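Local coordinates for putative peptidase M23 (Pseudomonas aeruginosa PAO1, PDB 2HSI), which probably acts as a zinc-dependent metalloendopeptidase of the M23 family, with an additional N-terminal beta-sheet domain, at residues A53-K58 with L78-G83; L61-E66 with I71-I76; K86-A91 with N95-F100; I202-Y207 with K212-D217; V264-A269 with A274-A279. One frame throughout, in Å; residues are numbered along the deposited sequence.

Contact 1 of 5, residues A53-K58 with L78-G83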
# COMPACT_ATOMS: atom_id res chain seq x y z
N ALA A 53 11.94 -5.46 11.08
CA ALA A 53 11.09 -4.69 12.00
C ALA A 53 9.66 -5.19 11.93
O ALA A 53 9.24 -5.70 10.90
CB ALA A 53 11.16 -3.21 11.67
N PHE A 54 8.93 -5.05 13.03
CA PHE A 54 7.57 -5.56 13.17
C PHE A 54 6.73 -4.53 13.91
O PHE A 54 7.18 -3.98 14.92
CB PHE A 54 7.55 -6.89 13.95
CG PHE A 54 8.19 -8.04 13.23
CD1 PHE A 54 7.43 -8.88 12.43
CD2 PHE A 54 9.56 -8.28 13.35
CE1 PHE A 54 8.01 -9.94 11.76
CE2 PHE A 54 10.16 -9.32 12.67
CZ PHE A 54 9.38 -10.16 11.88
N TYR A 55 5.53 -4.28 13.40
CA TYR A 55 4.55 -3.41 14.07
C TYR A 55 3.23 -4.15 14.22
O TYR A 55 2.65 -4.59 13.22
CB TYR A 55 4.35 -2.12 13.28
CG TYR A 55 3.30 -1.17 13.84
CD1 TYR A 55 3.39 -0.70 15.17
CD2 TYR A 55 2.25 -0.71 13.05
CE1 TYR A 55 2.44 0.18 15.68
CE2 TYR A 55 1.30 0.17 13.55
CZ TYR A 55 1.40 0.61 14.86
OH TYR A 55 0.46 1.48 15.35
N GLN A 56 2.78 -4.28 15.47
CA GLN A 56 1.59 -5.07 15.83
C GLN A 56 1.69 -6.52 15.33
O GLN A 56 0.69 -7.12 14.92
CB GLN A 56 0.30 -4.37 15.36
CG GLN A 56 0.20 -2.89 15.80
CD GLN A 56 -0.96 -2.11 15.17
OE1 GLN A 56 -1.24 -2.24 13.98
NE2 GLN A 56 -1.60 -1.27 15.97
N GLY A 57 2.90 -7.07 15.32
CA GLY A 57 3.15 -8.45 14.88
C GLY A 57 3.32 -8.65 13.37
O GLY A 57 3.57 -9.76 12.92
N LYS A 58 3.18 -7.58 12.60
CA LYS A 58 3.26 -7.62 11.14
C LYS A 58 4.61 -7.08 10.67
O LYS A 58 5.03 -6.03 11.14
CB LYS A 58 2.16 -6.76 10.53
CG LYS A 58 0.72 -7.04 11.04
CD LYS A 58 -0.02 -8.02 10.15
CE LYS A 58 -1.41 -8.39 10.70
NZ LYS A 58 -2.40 -7.29 10.61
N LEU A 78 -6.17 2.97 10.26
CA LEU A 78 -7.11 4.06 10.55
C LEU A 78 -7.77 3.93 11.93
O LEU A 78 -8.12 4.93 12.55
CB LEU A 78 -8.15 4.17 9.43
CG LEU A 78 -8.97 5.47 9.32
CD1 LEU A 78 -8.10 6.67 8.92
CD2 LEU A 78 -10.13 5.29 8.35
N SER A 79 -7.89 2.70 12.43
CA SER A 79 -8.46 2.44 13.75
C SER A 79 -7.49 2.68 14.93
O SER A 79 -7.90 2.59 16.10
CB SER A 79 -9.04 1.02 13.81
OG SER A 79 -8.02 0.05 13.69
N THR A 80 -6.22 2.98 14.64
CA THR A 80 -5.22 3.21 15.68
C THR A 80 -5.52 4.46 16.51
O THR A 80 -5.68 5.55 15.97
CB THR A 80 -3.80 3.36 15.09
OG1 THR A 80 -3.55 2.28 14.19
CG2 THR A 80 -2.74 3.35 16.18
N LYS A 81 -5.59 4.27 17.82
CA LYS A 81 -5.76 5.38 18.74
C LYS A 81 -4.45 6.16 18.83
O LYS A 81 -3.38 5.56 18.99
CB LYS A 81 -6.23 4.89 20.12
CG LYS A 81 -7.76 4.78 20.28
CD LYS A 81 -8.34 3.51 19.63
CE LYS A 81 -9.77 3.73 19.15
NZ LYS A 81 -10.18 2.69 18.16
N PRO A 82 -4.53 7.50 18.71
CA PRO A 82 -3.34 8.33 18.90
C PRO A 82 -2.65 8.05 20.24
O PRO A 82 -3.31 7.72 21.24
CB PRO A 82 -3.90 9.75 18.83
CG PRO A 82 -5.13 9.61 17.96
CD PRO A 82 -5.72 8.30 18.37
N GLY A 83 -1.32 8.13 20.23
CA GLY A 83 -0.52 7.82 21.41
C GLY A 83 0.81 7.19 21.03
O GLY A 83 1.13 7.05 19.84
O HOH W 1 -4.09 -0.11 15.38
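Tyr55 reaches with its phenol end to the methyl of Thr80, OH lying 3.8 Å from CG2, and the two side chains approach from opposite directions. CG of Tyr55 stands anti to the backbone N (chi1 177°), which sends the ring out toward the 78-83 loop. Gln56 CG sits 3.7 Å above the plane of the Tyr55 ring, over its centre, so the tyrosine and the next side chain run outward as a layered pair. The Gln56 amide does not bond Thr80 directly: a water bridges them, accepting from NE2 at 2.8 Å and donating to Thr80 OG1 at 2.7 Å. Each hydroxyl also has a partner close by, Tyr55 OH in Gln85 OE1 and Thr80 OG1 in the carbonyl of Pro77, which restrains both hydroxyls. A type I' turn, Tyr55 to Lys58, places the two side chains here; it is closed by Tyr55 N to Lys58 O (2.9 Å) and Lys58 N to Tyr55 O (3.1 Å), a tight hairpin link in which Gln56 and Gly57 both take positive phi. The contact thus sets the turn between strands 52-55 and 58-64 against the loop joining strand 70-75 to strand 83-90.

Contact 2 of 5, residues L61-E66 with I71-I76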
# COMPACT_ATOMS: atom_id res chain seq x y z
N LEU A 61 8.29 -2.61 6.19
CA LEU A 61 9.27 -2.14 5.19
C LEU A 61 10.47 -1.43 5.84
O LEU A 61 10.32 -0.47 6.60
CB LEU A 61 8.59 -1.19 4.19
CG LEU A 61 9.43 -0.37 3.19
CD1 LEU A 61 10.21 -1.29 2.29
CD2 LEU A 61 8.54 0.55 2.37
N VAL A 62 11.66 -1.94 5.52
CA VAL A 62 12.91 -1.42 6.06
C VAL A 62 13.83 -1.03 4.90
O VAL A 62 14.11 -1.84 4.01
CB VAL A 62 13.60 -2.46 6.99
CG1 VAL A 62 14.99 -1.99 7.41
CG2 VAL A 62 12.75 -2.76 8.23
N VAL A 63 14.27 0.22 4.89
CA VAL A 63 15.14 0.74 3.82
C VAL A 63 16.24 1.61 4.43
O VAL A 63 16.08 2.11 5.54
CB VAL A 63 14.35 1.58 2.76
CG1 VAL A 63 13.27 0.75 2.06
CG2 VAL A 63 13.71 2.84 3.36
N ARG A 64 17.35 1.76 3.72
CA ARG A 64 18.33 2.78 4.09
C ARG A 64 17.82 4.15 3.66
O ARG A 64 17.29 4.31 2.56
CB ARG A 64 19.69 2.50 3.45
CG ARG A 64 20.50 1.39 4.12
CD ARG A 64 21.93 1.39 3.59
NE ARG A 64 22.71 0.24 4.04
CZ ARG A 64 23.35 0.17 5.20
NH1 ARG A 64 23.32 1.18 6.07
NH2 ARG A 64 24.04 -0.93 5.51
N GLU A 65 17.95 5.14 4.53
CA GLU A 65 17.58 6.51 4.20
C GLU A 65 18.69 7.13 3.35
O GLU A 65 19.75 7.47 3.86
CB GLU A 65 17.36 7.35 5.45
CG GLU A 65 16.83 8.74 5.14
CD GLU A 65 16.58 9.57 6.36
OE1 GLU A 65 17.42 9.56 7.28
OE2 GLU A 65 15.55 10.26 6.40
N GLU A 66 18.42 7.23 2.05
CA GLU A 66 19.41 7.67 1.04
C GLU A 66 20.77 6.96 1.18
O GLU A 66 21.81 7.60 1.06
CB GLU A 66 19.60 9.19 1.08
CG GLU A 66 18.34 9.96 0.76
CD GLU A 66 18.45 11.44 1.10
OE1 GLU A 66 19.20 11.80 2.04
OE2 GLU A 66 17.77 12.25 0.43
N ILE A 71 15.86 2.77 8.29
CA ILE A 71 14.60 3.32 8.78
C ILE A 71 13.47 2.34 8.47
O ILE A 71 13.55 1.59 7.49
CB ILE A 71 14.29 4.73 8.17
CG1 ILE A 71 14.45 4.72 6.65
CG2 ILE A 71 15.17 5.83 8.80
CD1 ILE A 71 13.85 5.91 5.92
N ALA A 72 12.45 2.31 9.32
CA ALA A 72 11.20 1.62 8.98
C ALA A 72 10.19 2.63 8.45
O ALA A 72 10.11 3.77 8.93
CB ALA A 72 10.64 0.88 10.20
N VAL A 73 9.41 2.22 7.45
CA VAL A 73 8.35 3.05 6.88
C VAL A 73 7.07 2.30 7.21
O VAL A 73 6.78 1.26 6.60
CB VAL A 73 8.54 3.26 5.34
CG1 VAL A 73 7.39 4.05 4.74
CG2 VAL A 73 9.86 3.99 5.06
N VAL A 74 6.36 2.81 8.21
CA VAL A 74 5.35 2.03 8.94
C VAL A 74 3.95 2.53 8.62
O VAL A 74 3.67 3.72 8.78
CB VAL A 74 5.56 2.13 10.50
CG1 VAL A 74 4.62 1.19 11.26
CG2 VAL A 74 7.01 1.85 10.90
N GLY A 75 3.09 1.63 8.16
CA GLY A 75 1.68 1.97 7.92
C GLY A 75 0.90 1.94 9.22
O GLY A 75 1.00 0.97 9.98
N ILE A 76 0.12 2.99 9.47
CA ILE A 76 -0.68 3.10 10.69
C ILE A 76 -2.16 2.89 10.37
O ILE A 76 -2.76 3.70 9.66
CB ILE A 76 -0.51 4.48 11.39
CG1 ILE A 76 0.97 4.88 11.49
CG2 ILE A 76 -1.20 4.49 12.76
CD1 ILE A 76 1.85 3.92 12.28
O HOH W 2 5.70 -1.25 6.36
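Leu61 and Val73 lie side by side in an antiparallel beta hairpin, strands 58-64 and 70-75, within the six-stranded sheet of the N-terminal domain. Their side chains point the same way, and Leu61 CD2 settles 4.0 Å from Val73 CB. Farther along the same face Ile71 is the main bump. Its CG1 is tucked between backbone N and carbonyl carbon (chi1 49°), which swings the branch toward the partner strand: CG1 comes 3.9 Å from Val63 CG2, and CD1 ends in the hollow between that methyl and Glu65 CB, 3.8 Å from the latter. Glu65 crosses the isoleucine at about a right angle, lending its aliphatic part to the packing while its carboxylate turns to Arg69 and Ser25. Val41 and Val39 of the neighbouring strand press on Ile71 and Val73. The other face carries Val62 and Ala72, a non-hydrogen-bonded pair whose small alanine brings little bulk; Ala53 and Trp70 meet Val62 there. Underneath, Val63 and Ile71 exchange two nearly straight backbone bonds, Ile71 N to Val63 O being 2.8 Å at 174°. At the Leu61-Val73 pair, where Val73 N still bonds Leu61 O, a water takes the place of the return bond, accepting from Leu61 N at 2.9 Å and donating to Val73 O at 2.7 Å.

Contact 3 of 5, residues K86-A91 with N95-F100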
# COMPACT_ATOMS: atom_id res chain seq x y z
N LYS A 86 4.99 1.05 19.60
CA LYS A 86 6.23 0.29 19.71
C LYS A 86 6.50 -0.44 18.40
O LYS A 86 5.59 -0.99 17.79
CB LYS A 86 6.15 -0.73 20.86
CG LYS A 86 5.98 -0.13 22.25
CD LYS A 86 5.68 -1.19 23.30
CE LYS A 86 5.36 -0.55 24.65
NZ LYS A 86 5.08 -1.57 25.69
N LEU A 87 7.76 -0.42 17.97
CA LEU A 87 8.22 -1.21 16.84
C LEU A 87 9.24 -2.21 17.38
O LEU A 87 10.15 -1.83 18.10
CB LEU A 87 8.86 -0.28 15.81
CG LEU A 87 9.21 -0.72 14.40
CD1 LEU A 87 7.96 -1.07 13.57
CD2 LEU A 87 9.93 0.44 13.76
N GLU A 88 9.05 -3.49 17.07
CA GLU A 88 10.02 -4.51 17.43
C GLU A 88 11.09 -4.59 16.33
O GLU A 88 10.78 -4.78 15.15
CB GLU A 88 9.35 -5.88 17.59
CG GLU A 88 8.34 -5.95 18.72
CD GLU A 88 7.68 -7.31 18.83
OE1 GLU A 88 6.91 -7.68 17.91
OE2 GLU A 88 7.94 -8.02 19.82
N VAL A 89 12.35 -4.42 16.71
CA VAL A 89 13.45 -4.47 15.74
C VAL A 89 14.27 -5.72 16.03
O VAL A 89 14.60 -6.01 17.19
CB VAL A 89 14.36 -3.20 15.80
CG1 VAL A 89 15.37 -3.18 14.65
CG2 VAL A 89 13.51 -1.94 15.78
N ARG A 90 14.57 -6.46 14.97
CA ARG A 90 15.39 -7.67 15.07
C ARG A 90 16.67 -7.52 14.28
O ARG A 90 16.65 -7.29 13.07
CB ARG A 90 14.61 -8.90 14.62
CG ARG A 90 13.30 -9.07 15.32
CD ARG A 90 12.77 -10.47 15.19
NE ARG A 90 11.52 -10.59 15.91
CZ ARG A 90 10.54 -11.43 15.63
NH1 ARG A 90 10.61 -12.28 14.62
NH2 ARG A 90 9.45 -11.41 16.39
N ALA A 91 17.80 -7.68 14.97
CA ALA A 91 19.11 -7.60 14.35
C ALA A 91 20.03 -8.66 14.98
O ALA A 91 19.84 -9.04 16.13
CB ALA A 91 19.69 -6.20 14.52
N ASN A 95 18.07 -7.86 19.57
CA ASN A 95 16.76 -7.27 19.34
C ASN A 95 16.52 -6.09 20.26
O ASN A 95 17.10 -6.01 21.35
CB ASN A 95 15.66 -8.31 19.54
CG ASN A 95 15.77 -9.47 18.57
OD1 ASN A 95 16.53 -9.39 17.60
ND2 ASN A 95 15.03 -10.55 18.83
N HIS A 96 15.68 -5.16 19.81
CA HIS A 96 15.35 -3.97 20.59
C HIS A 96 14.03 -3.39 20.12
O HIS A 96 13.59 -3.68 19.02
CB HIS A 96 16.46 -2.91 20.51
CG HIS A 96 16.96 -2.64 19.11
ND1 HIS A 96 16.64 -1.49 18.43
CD2 HIS A 96 17.77 -3.35 18.30
CE1 HIS A 96 17.23 -1.50 17.25
NE2 HIS A 96 17.93 -2.62 17.14
N GLU A 97 13.40 -2.60 20.97
CA GLU A 97 12.15 -1.94 20.61
C GLU A 97 12.40 -0.48 20.41
O GLU A 97 13.18 0.14 21.14
CB GLU A 97 11.11 -2.10 21.71
CG GLU A 97 10.50 -3.47 21.80
CD GLU A 97 9.30 -3.48 22.72
OE1 GLU A 97 9.10 -2.50 23.48
OE2 GLU A 97 8.55 -4.48 22.68
N GLU A 98 11.72 0.09 19.42
CA GLU A 98 11.84 1.52 19.17
C GLU A 98 10.46 2.15 19.19
O GLU A 98 9.56 1.72 18.47
CB GLU A 98 12.53 1.78 17.83
CG GLU A 98 13.97 1.24 17.74
CD GLU A 98 14.91 1.73 18.85
OE1 GLU A 98 14.87 2.91 19.25
OE2 GLU A 98 15.72 0.92 19.31
N ARG A 99 10.31 3.16 20.04
CA ARG A 99 9.02 3.83 20.15
C ARG A 99 8.85 4.97 19.16
O ARG A 99 9.81 5.61 18.74
CB ARG A 99 8.78 4.32 21.59
CG ARG A 99 8.54 3.18 22.53
CD ARG A 99 7.93 3.64 23.83
NE ARG A 99 8.03 2.60 24.84
CZ ARG A 99 7.40 2.62 26.01
NH1 ARG A 99 6.62 3.65 26.33
NH2 ARG A 99 7.55 1.62 26.86
N PHE A 100 7.60 5.19 18.77
CA PHE A 100 7.25 6.33 17.96
C PHE A 100 5.87 6.81 18.41
O PHE A 100 5.25 6.19 19.25
CB PHE A 100 7.34 6.01 16.46
CG PHE A 100 6.36 4.96 15.98
CD1 PHE A 100 5.17 5.34 15.37
CD2 PHE A 100 6.65 3.60 16.10
CE1 PHE A 100 4.28 4.37 14.89
CE2 PHE A 100 5.76 2.63 15.63
CZ PHE A 100 4.57 3.02 15.02
O HOH W 3 7.79 -2.51 25.99
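An antiparallel beta hairpin, strands 83-90 and 96-102, forms one margin of the N-terminal sheet. One face mixes Leu87 and Val89 with a His96-Glu98 pair; the other carries the charged Lys86, Glu88, Glu97 and Arg99. On the first, Val89 lies against His96: CB is 3.8 Å from the imidazole centroid, over the face, a CH-pi contact. The ring is brought back across the valine because CG of His96 sits between backbone N and carbonyl carbon (chi1 47°). Its rotation is fixed from both nitrogens, ND1 donating to Glu98 OE2 at 2.7 Å through the anti lone pair, and NE2 bonding Glu46. Glu98 bends at chi2 to meet the ring, while its CG touches Val89 CG2. Nearer the other end, Leu87 CB meets the edge of the Phe100 ring, 4.3 Å from CE2. On the charged face Lys86 and Arg99 run side by side, Lys86 CE 3.8 Å from Arg99 NH2 and over one face of the guanidinium, with their like charges close; the Glu97 carboxylate, linked to Lys86 NZ through a water, may offset some of that repulsion. At the turn end, Asn95 OD1 accepts a weak bond from Ala91 N. Hydrogen-bonded pairs Leu87-Glu98 and Val89-His96 alternate with non-hydrogen-bonded Lys86-Arg99 and Glu88-Glu97, the regular ladder of a two-stranded antiparallel hairpin at a sheet edge.

Contact 4 of 5, residues I202-Y207 with K212-D217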
# COMPACT_ATOMS: atom_id res chain seq x y z
N ILE A 202 0.59 -9.98 -7.71
CA ILE A 202 0.44 -11.09 -6.77
C ILE A 202 -1.01 -11.55 -6.60
O ILE A 202 -1.27 -12.57 -5.94
CB ILE A 202 1.06 -10.77 -5.38
CG1 ILE A 202 0.44 -9.50 -4.77
CG2 ILE A 202 2.58 -10.67 -5.51
CD1 ILE A 202 0.62 -9.36 -3.24
N LEU A 203 -1.94 -10.81 -7.20
CA LEU A 203 -3.37 -11.21 -7.16
C LEU A 203 -4.20 -10.55 -8.26
O LEU A 203 -4.08 -9.36 -8.52
CB LEU A 203 -4.00 -10.93 -5.78
CG LEU A 203 -5.42 -11.44 -5.50
CD1 LEU A 203 -5.55 -12.92 -5.78
CD2 LEU A 203 -5.88 -11.15 -4.09
N ILE A 204 -5.02 -11.37 -8.92
CA ILE A 204 -5.98 -10.92 -9.92
C ILE A 204 -7.28 -11.62 -9.56
O ILE A 204 -7.31 -12.82 -9.34
CB ILE A 204 -5.53 -11.27 -11.36
CG1 ILE A 204 -4.36 -10.38 -11.79
CG2 ILE A 204 -6.69 -11.10 -12.37
CD1 ILE A 204 -3.73 -10.80 -13.12
N GLY A 205 -8.35 -10.85 -9.45
CA GLY A 205 -9.65 -11.45 -9.18
C GLY A 205 -10.76 -10.72 -9.90
O GLY A 205 -10.57 -9.63 -10.43
N ASP A 206 -11.91 -11.37 -9.95
CA ASP A 206 -13.13 -10.73 -10.39
C ASP A 206 -14.12 -10.98 -9.27
O ASP A 206 -14.76 -12.03 -9.20
CB ASP A 206 -13.63 -11.29 -11.73
CG ASP A 206 -14.58 -10.34 -12.46
OD1 ASP A 206 -15.31 -9.56 -11.81
OD2 ASP A 206 -14.60 -10.36 -13.71
N TYR A 207 -14.21 -10.00 -8.39
CA TYR A 207 -14.87 -10.17 -7.11
C TYR A 207 -16.26 -9.57 -7.07
O TYR A 207 -16.56 -8.66 -7.83
CB TYR A 207 -14.01 -9.56 -6.00
CG TYR A 207 -12.62 -10.17 -5.89
CD1 TYR A 207 -12.43 -11.55 -5.99
CD2 TYR A 207 -11.51 -9.37 -5.67
CE1 TYR A 207 -11.17 -12.12 -5.87
CE2 TYR A 207 -10.24 -9.93 -5.56
CZ TYR A 207 -10.08 -11.30 -5.66
OH TYR A 207 -8.82 -11.84 -5.55
N LYS A 212 -13.19 -6.33 -11.06
CA LYS A 212 -11.87 -6.72 -11.55
C LYS A 212 -10.81 -6.02 -10.71
O LYS A 212 -10.75 -4.79 -10.65
CB LYS A 212 -11.68 -6.44 -13.04
CG LYS A 212 -12.66 -7.19 -13.95
CD LYS A 212 -12.23 -7.13 -15.40
CE LYS A 212 -13.41 -7.41 -16.32
NZ LYS A 212 -14.13 -8.67 -15.99
N THR A 213 -10.00 -6.82 -10.04
CA THR A 213 -9.11 -6.34 -8.99
C THR A 213 -7.72 -6.84 -9.28
O THR A 213 -7.57 -8.00 -9.66
CB THR A 213 -9.58 -6.83 -7.60
OG1 THR A 213 -10.92 -6.39 -7.37
CG2 THR A 213 -8.68 -6.29 -6.46
N VAL A 214 -6.73 -5.97 -9.13
CA VAL A 214 -5.33 -6.34 -9.29
C VAL A 214 -4.48 -5.82 -8.12
O VAL A 214 -4.62 -4.68 -7.72
CB VAL A 214 -4.77 -5.90 -10.69
CG1 VAL A 214 -4.92 -4.38 -10.94
CG2 VAL A 214 -3.32 -6.36 -10.88
N PHE A 215 -3.64 -6.69 -7.57
CA PHE A 215 -2.69 -6.33 -6.51
C PHE A 215 -1.27 -6.36 -7.06
O PHE A 215 -0.86 -7.36 -7.66
CB PHE A 215 -2.73 -7.33 -5.36
CG PHE A 215 -3.94 -7.24 -4.46
CD1 PHE A 215 -3.77 -6.96 -3.11
CD2 PHE A 215 -5.21 -7.52 -4.92
CE1 PHE A 215 -4.86 -6.92 -2.25
CE2 PHE A 215 -6.31 -7.46 -4.07
CZ PHE A 215 -6.13 -7.16 -2.74
N VAL A 216 -0.52 -5.28 -6.83
CA VAL A 216 0.90 -5.18 -7.21
C VAL A 216 1.80 -5.04 -5.97
O VAL A 216 1.67 -4.08 -5.18
CB VAL A 216 1.15 -3.98 -8.16
CG1 VAL A 216 2.62 -3.88 -8.53
CG2 VAL A 216 0.30 -4.09 -9.42
N ASP A 217 2.68 -6.01 -5.80
CA ASP A 217 3.60 -6.04 -4.67
C ASP A 217 4.87 -5.25 -5.00
O ASP A 217 5.71 -5.71 -5.76
CB ASP A 217 3.89 -7.50 -4.29
CG ASP A 217 4.92 -7.65 -3.18
OD1 ASP A 217 5.10 -6.71 -2.39
OD2 ASP A 217 5.54 -8.74 -3.08
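Leu203 has CG anti to its own N (chi1 -172°) and Phe215 has CG anti to its carbonyl carbon (chi1 -75°); with these torsions the two run side by side on one face of an antiparallel beta hairpin, strands 199-207 and 213-219, in the M23 domain. Leu203 CD2 overlies the phenyl ring, 4.1 Å from its centroid, in a CH-pi contact. On the same face Tyr207 folds back along its strand: Gly205 CA lies 3.5 Å above the phenol plane, and the glycine leaves the room that the ring takes. The Thr213 side chain crosses that of Tyr207 at about a right angle, OG1 3.5 Å from CD2 while bonding the carbonyl of Gly211. Tyr207 OH reaches Glu136 of helix 127-141, which packs over this face and whose Tyr141 meets the Phe215 ring. Ile202 CG2 rests on Asp217 CB at 3.6 Å. In the backbone, Gly205 and Thr213 bond each other twice, and Phe215 N gives its hydrogen to Leu203 O; Phe215 O is taken by Ile202 N (3.0 Å), and the buried N of Leu203 has no partner in the model. Ile204 and Val214 face the other way, toward Ile232 and Val234. There too Lys212 bends at chi4 and, in one of the two conformers of Asp206, forms a salt bridge, NZ to OD2 at 2.9 Å, on the syn side.

Contact 5 of 5, residues V264-A269 with A274-A279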
# COMPACT_ATOMS: atom_id res chain seq x y z
N VAL A 264 -3.39 1.71 -1.01
CA VAL A 264 -1.97 1.49 -0.69
C VAL A 264 -1.89 0.86 0.69
O VAL A 264 -2.50 1.36 1.64
CB VAL A 264 -1.13 2.79 -0.73
CG1 VAL A 264 0.29 2.55 -0.17
CG2 VAL A 264 -1.03 3.33 -2.15
N SER A 265 -1.15 -0.23 0.79
CA SER A 265 -0.97 -0.93 2.04
C SER A 265 0.51 -0.98 2.42
O SER A 265 1.39 -1.07 1.56
CB SER A 265 -1.57 -2.33 1.94
OG SER A 265 -1.60 -3.02 3.18
N LEU A 266 0.76 -0.92 3.73
CA LEU A 266 2.08 -1.12 4.32
C LEU A 266 1.84 -1.92 5.58
O LEU A 266 0.95 -1.58 6.36
CB LEU A 266 2.73 0.21 4.71
CG LEU A 266 3.43 1.08 3.66
CD1 LEU A 266 3.59 2.50 4.21
CD2 LEU A 266 4.78 0.50 3.28
N ASN A 267 2.63 -2.97 5.77
CA ASN A 267 2.50 -3.89 6.92
C ASN A 267 1.06 -4.27 7.26
O ASN A 267 0.66 -4.22 8.42
CB ASN A 267 3.27 -3.40 8.18
CG ASN A 267 2.96 -1.95 8.55
OD1 ASN A 267 3.66 -1.03 8.12
ND2 ASN A 267 1.90 -1.74 9.33
N ASP A 268 0.29 -4.63 6.23
CA ASP A 268 -1.13 -4.97 6.35
C ASP A 268 -1.99 -3.86 6.99
O ASP A 268 -2.92 -4.13 7.76
CB ASP A 268 -1.32 -6.32 7.07
CG ASP A 268 -2.72 -6.90 6.90
OD1 ASP A 268 -3.37 -6.64 5.87
OD2 ASP A 268 -3.16 -7.64 7.82
N ALA A 269 -1.65 -2.61 6.66
CA ALA A 269 -2.44 -1.46 7.06
C ALA A 269 -2.71 -0.60 5.83
O ALA A 269 -1.76 -0.12 5.18
CB ALA A 269 -1.71 -0.66 8.12
N ALA A 274 -2.57 9.50 -0.90
CA ALA A 274 -2.20 10.90 -1.14
C ALA A 274 -0.84 11.28 -0.52
O ALA A 274 -0.15 12.13 -1.06
CB ALA A 274 -3.30 11.85 -0.67
N ILE A 275 -0.48 10.64 0.59
CA ILE A 275 0.83 10.84 1.24
C ILE A 275 1.97 10.56 0.26
O ILE A 275 2.92 11.34 0.13
CB ILE A 275 0.94 9.94 2.51
CG1 ILE A 275 -0.07 10.37 3.57
CG2 ILE A 275 2.39 9.92 3.09
CD1 ILE A 275 -0.21 9.41 4.72
N PHE A 276 1.84 9.46 -0.49
CA PHE A 276 2.87 8.97 -1.40
C PHE A 276 3.00 9.77 -2.70
O PHE A 276 4.04 9.73 -3.35
CB PHE A 276 2.62 7.49 -1.71
CG PHE A 276 2.66 6.62 -0.50
CD1 PHE A 276 3.85 6.04 -0.09
CD2 PHE A 276 1.51 6.40 0.26
CE1 PHE A 276 3.90 5.24 1.04
CE2 PHE A 276 1.55 5.62 1.39
CZ PHE A 276 2.75 5.03 1.78
N ILE A 277 1.95 10.49 -3.07
CA ILE A 277 1.99 11.32 -4.28
C ILE A 277 2.25 12.79 -3.95
O ILE A 277 2.37 13.63 -4.85
CB ILE A 277 0.71 11.12 -5.18
CG1 ILE A 277 -0.56 11.58 -4.45
CG2 ILE A 277 0.60 9.65 -5.66
CD1 ILE A 277 -1.84 11.49 -5.29
N GLY A 278 2.36 13.09 -2.66
CA GLY A 278 2.61 14.45 -2.17
C GLY A 278 1.37 15.32 -1.97
O GLY A 278 1.45 16.54 -2.08
N ALA A 279 0.24 14.69 -1.65
CA ALA A 279 -1.05 15.39 -1.58
C ALA A 279 -1.79 15.29 -0.22
O ALA A 279 -3.01 15.43 -0.17
CB ALA A 279 -1.96 14.92 -2.72
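Phe276 points from helix 273-277 to strand 260-266 and meets Val264 and Leu266 from the opposite direction. From CB, with CG anti to the carbonyl carbon (chi1 -61°), the side chain runs straight at the strand, and contact begins only at the ring. CD2 lies 4.1 Å from Val264 CG1, CE2 closes to 3.7 Å from the same methyl, and CZ, at the tip, is 3.6 Å from Leu266 CD1. The two aliphatic partners arrive differently. Leu266 CD1 sits at the ring edge, in plane, whereas Val264 CG1 lies off-centre, 4.2 Å from the centroid and 30° from the normal, an oblique CH-pi contact. Val264 and Leu266, two apart on one strand, therefore present methyls to neighbouring parts of a single ring. Val39 of the N-terminal sheet and Phe222 of strand 222-229 also touch Phe276, the latter ring to ring, so the phenyl lies where the two domains meet. The short helix carrying it ends in a Schellman motif at Gly278, whose positive phi goes with the bond from Ala279 N to Ala274 O at 2.7 Å and a weak one from Gly278 N to Ile275 O. Between these two segments the contact is methyl-to-ring packing, without hydrogen bond or charge pair, buried and wholly apolar, so its fit depends on shape.

Overall arrangement
Contacts 1, 2 and 3 share the N-terminal sheet. Contact 2 is nested in the loop closed by contact 1, and Tyr55 CD2 touches Val74 CG1 at 3.5 Å; contact 3 meets contact 2 through Leu87 CD2, 3.7 Å from Ala72 CB, and contact 1 through Phe54 N, 2.8 Å from Glu88 O, a probable hydrogen bond. Contact 5 ties this sheet to the M23 domain: Lys58 NZ makes a salt bridge with Asp268 OD2 at 2.9 Å, and Gly75 N probably bonds Asn267 OD1. Contact 4 stands apart, its centre about 32 Å from that of contact 3, but shares a sheet with contact 5. Zinc, bound by His180, Asp184, His259 and His261, is about 12 Å from the side chains of both Thr213 and Val264.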